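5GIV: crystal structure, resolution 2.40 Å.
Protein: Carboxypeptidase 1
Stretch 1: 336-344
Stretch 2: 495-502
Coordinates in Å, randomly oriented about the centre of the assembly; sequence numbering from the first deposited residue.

Stretch 1 (336-344) MYRAVNTVS
Stretch 2 (495-502) GKYGELYG

Asn341 is a buried loop residue just past a helix end, and its side-chain amide and carbonyl O bond Lys496, Tyr337 and Tyr501. Its OD1 accepts a short 2.6 Å hydrogen bond from Lys496 NZ, its backbone O accepts one of 2.8 Å from Tyr501 OH, and its ND2 turns back to donate to Tyr337 O at 2.9 Å. The rule is to give each polar group of a buried amide residue a partner.

Stretch 1 finishes a helix at Ala339. Asn341 N then bonds Arg338 O at 3.1 Å, Asn341 sits at phi/psi -126/37, and Thr342 to Ser344 run extended. Stretch 2 enters already helical at Gly495, with i to i+4 bonds such as Leu500 N to Lys496 O at 3.0 Å; Gly502 leaves the helix with positive phi (59/45). In register, Arg338 CA lies 7.3 Å from Leu500 CA and Asn341 CA 8.4 Å from Tyr497 CA, so the numbering runs in opposite order along the short run where they touch.

Leu500 (chi1 -93°, between wells; chi2 t) is the apolar centre. Its CD2 lies 3.5 Å from CE2 of Tyr337 (chi1 t, 160°; chi2 75°) and also covers one face of the Arg338 guanidinium, while its CD1 reaches 3.6 Å from Asn341 CB. Arg338 (m, t, chi3 100°) brings NH2 to 3.1 Å from Leu500 O.

Lys496 is all t, a straight arm whose CA-to-CB bond points toward stretch 1, delivering its ammonium to Asn341 (m, chi2 -66°). Tyr497 and Tyr501, both m, are one helical turn apart. Val343 (t) sets CG2 3.7 Å from Tyr497 CE2, an apolar contact beside the polar cluster.

Three waters bridge the stretches. The O of one accepts from Tyr337 OH (2.7 Å) and donates to Lys496 O and Glu499 OE1 (both 2.9 Å); a second donates to Thr342 O (2.9 Å) and Tyr497 OH (2.7 Å); a third accepts from Val343 N (3.1 Å) and donates to Tyr501 OH (2.8 Å).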

# COMPACT_ATOMS: atom_id res chain seq x y z
N MET A 336 26.42 -27.03 -4.80
CA MET A 336 25.32 -26.13 -4.50
C MET A 336 24.01 -26.90 -4.41
O MET A 336 23.17 -26.60 -3.54
CB MET A 336 25.24 -25.03 -5.55
CG MET A 336 24.10 -24.06 -5.33
SD MET A 336 24.28 -23.14 -3.79
CE MET A 336 25.81 -22.31 -4.09
N TYR A 337 23.81 -27.90 -5.27
CA TYR A 337 22.62 -28.73 -5.17
C TYR A 337 22.58 -29.49 -3.85
O TYR A 337 21.51 -29.62 -3.23
CB TYR A 337 22.53 -29.71 -6.34
CG TYR A 337 21.63 -30.89 -6.07
CD1 TYR A 337 20.25 -30.75 -6.07
CD2 TYR A 337 22.16 -32.14 -5.80
CE1 TYR A 337 19.42 -31.83 -5.80
CE2 TYR A 337 21.35 -33.23 -5.54
CZ TYR A 337 19.99 -33.08 -5.54
OH TYR A 337 19.18 -34.16 -5.28
N ARG A 338 23.71 -30.03 -3.40
CA ARG A 338 23.68 -30.76 -2.14
C ARG A 338 23.50 -29.83 -0.96
O ARG A 338 22.85 -30.21 0.03
CB ARG A 338 24.96 -31.58 -1.98
CG ARG A 338 25.22 -32.54 -3.12
CD ARG A 338 26.61 -33.15 -3.01
NE ARG A 338 26.57 -34.49 -2.45
CZ ARG A 338 26.48 -35.59 -3.19
NH1 ARG A 338 26.45 -35.50 -4.52
NH2 ARG A 338 26.44 -36.79 -2.60
N ALA A 339 24.03 -28.61 -1.04
CA ALA A 339 24.00 -27.71 0.11
C ALA A 339 22.59 -27.22 0.43
O ALA A 339 22.33 -26.86 1.58
CB ALA A 339 24.92 -26.53 -0.14
N VAL A 340 21.69 -27.20 -0.55
CA VAL A 340 20.32 -26.77 -0.30
C VAL A 340 19.45 -27.91 0.22
O VAL A 340 18.24 -27.73 0.38
CB VAL A 340 19.65 -26.16 -1.56
CG1 VAL A 340 20.54 -25.08 -2.19
CG2 VAL A 340 19.23 -27.23 -2.55
N ASN A 341 20.02 -29.09 0.43
CA ASN A 341 19.29 -30.27 0.87
C ASN A 341 19.93 -30.89 2.11
O ASN A 341 19.97 -32.11 2.25
CB ASN A 341 19.20 -31.32 -0.24
CG ASN A 341 18.32 -30.87 -1.39
OD1 ASN A 341 17.11 -30.71 -1.24
ND2 ASN A 341 18.92 -30.70 -2.57
N THR A 342 20.44 -30.07 3.01
CA THR A 342 20.91 -30.60 4.28
C THR A 342 19.74 -30.91 5.21
O THR A 342 18.64 -30.40 5.05
CB THR A 342 21.87 -29.63 4.97
OG1 THR A 342 21.11 -28.56 5.56
CG2 THR A 342 22.94 -29.10 4.01
N VAL A 343 20.01 -31.75 6.21
CA VAL A 343 19.00 -32.21 7.16
C VAL A 343 19.59 -32.14 8.56
O VAL A 343 20.78 -32.39 8.74
CB VAL A 343 18.53 -33.65 6.85
CG1 VAL A 343 17.61 -34.16 7.96
CG2 VAL A 343 17.86 -33.74 5.49
N SER A 344 18.76 -31.79 9.54
CA SER A 344 19.18 -31.87 10.94
C SER A 344 17.98 -31.62 11.83
O SER A 344 17.05 -30.90 11.46
CB SER A 344 20.29 -30.86 11.26
OG SER A 344 19.79 -29.54 11.22
N GLY A 495 13.78 -41.64 -2.38
CA GLY A 495 14.63 -41.63 -3.56
C GLY A 495 15.63 -40.49 -3.55
O GLY A 495 16.82 -40.68 -3.85
N LYS A 496 15.17 -39.29 -3.22
CA LYS A 496 16.05 -38.13 -3.27
C LYS A 496 17.15 -38.22 -2.22
O LYS A 496 18.34 -38.05 -2.54
CB LYS A 496 15.23 -36.85 -3.08
CG LYS A 496 16.08 -35.58 -2.99
CD LYS A 496 15.19 -34.37 -2.73
CE LYS A 496 16.03 -33.11 -2.66
NZ LYS A 496 15.21 -31.91 -2.45
N TYR A 497 16.78 -38.49 -0.97
CA TYR A 497 17.76 -38.49 0.11
C TYR A 497 18.51 -39.80 0.19
O TYR A 497 19.68 -39.82 0.60
CB TYR A 497 17.06 -38.16 1.43
CG TYR A 497 16.70 -36.69 1.45
CD1 TYR A 497 15.49 -36.24 0.96
CD2 TYR A 497 17.62 -35.75 1.91
CE1 TYR A 497 15.19 -34.89 0.94
CE2 TYR A 497 17.34 -34.40 1.89
CZ TYR A 497 16.12 -33.98 1.42
OH TYR A 497 15.85 -32.63 1.41
N GLY A 498 17.89 -40.91 -0.23
CA GLY A 498 18.65 -42.13 -0.38
C GLY A 498 19.83 -41.95 -1.31
O GLY A 498 20.93 -42.44 -1.03
N GLU A 499 19.65 -41.21 -2.40
CA GLU A 499 20.72 -41.02 -3.36
C GLU A 499 21.70 -39.92 -2.94
O GLU A 499 22.89 -40.00 -3.27
CB GLU A 499 20.14 -40.70 -4.74
CG GLU A 499 21.13 -40.87 -5.89
CD GLU A 499 21.91 -39.59 -6.19
OE1 GLU A 499 21.28 -38.51 -6.24
OE2 GLU A 499 23.15 -39.67 -6.39
N LEU A 500 21.22 -38.90 -2.21
CA LEU A 500 22.11 -37.83 -1.76
C LEU A 500 23.09 -38.33 -0.71
O LEU A 500 24.27 -37.99 -0.75
CB LEU A 500 21.29 -36.66 -1.20
CG LEU A 500 20.93 -35.53 -2.16
CD1 LEU A 500 19.86 -34.64 -1.57
CD2 LEU A 500 22.16 -34.71 -2.51
N TYR A 501 22.62 -39.16 0.23
CA TYR A 501 23.41 -39.54 1.39
C TYR A 501 23.83 -41.00 1.39
O TYR A 501 24.43 -41.46 2.37
CB TYR A 501 22.63 -39.23 2.68
CG TYR A 501 22.43 -37.75 2.85
CD1 TYR A 501 21.42 -37.07 2.18
CD2 TYR A 501 23.31 -37.01 3.63
CE1 TYR A 501 21.26 -35.70 2.33
CE2 TYR A 501 23.17 -35.65 3.78
CZ TYR A 501 22.15 -35.00 3.13
OH TYR A 501 22.03 -33.64 3.28
N GLY A 502 23.53 -41.75 0.33
CA GLY A 502 23.86 -43.17 0.32
C GLY A 502 23.20 -43.93 1.45
O GLY A 502 23.86 -44.72 2.13
O HOH W 1 19.26 -36.88 -5.06
O HOH W 2 16.45 -30.64 3.16
O HOH W 3 22.81 -33.00 5.92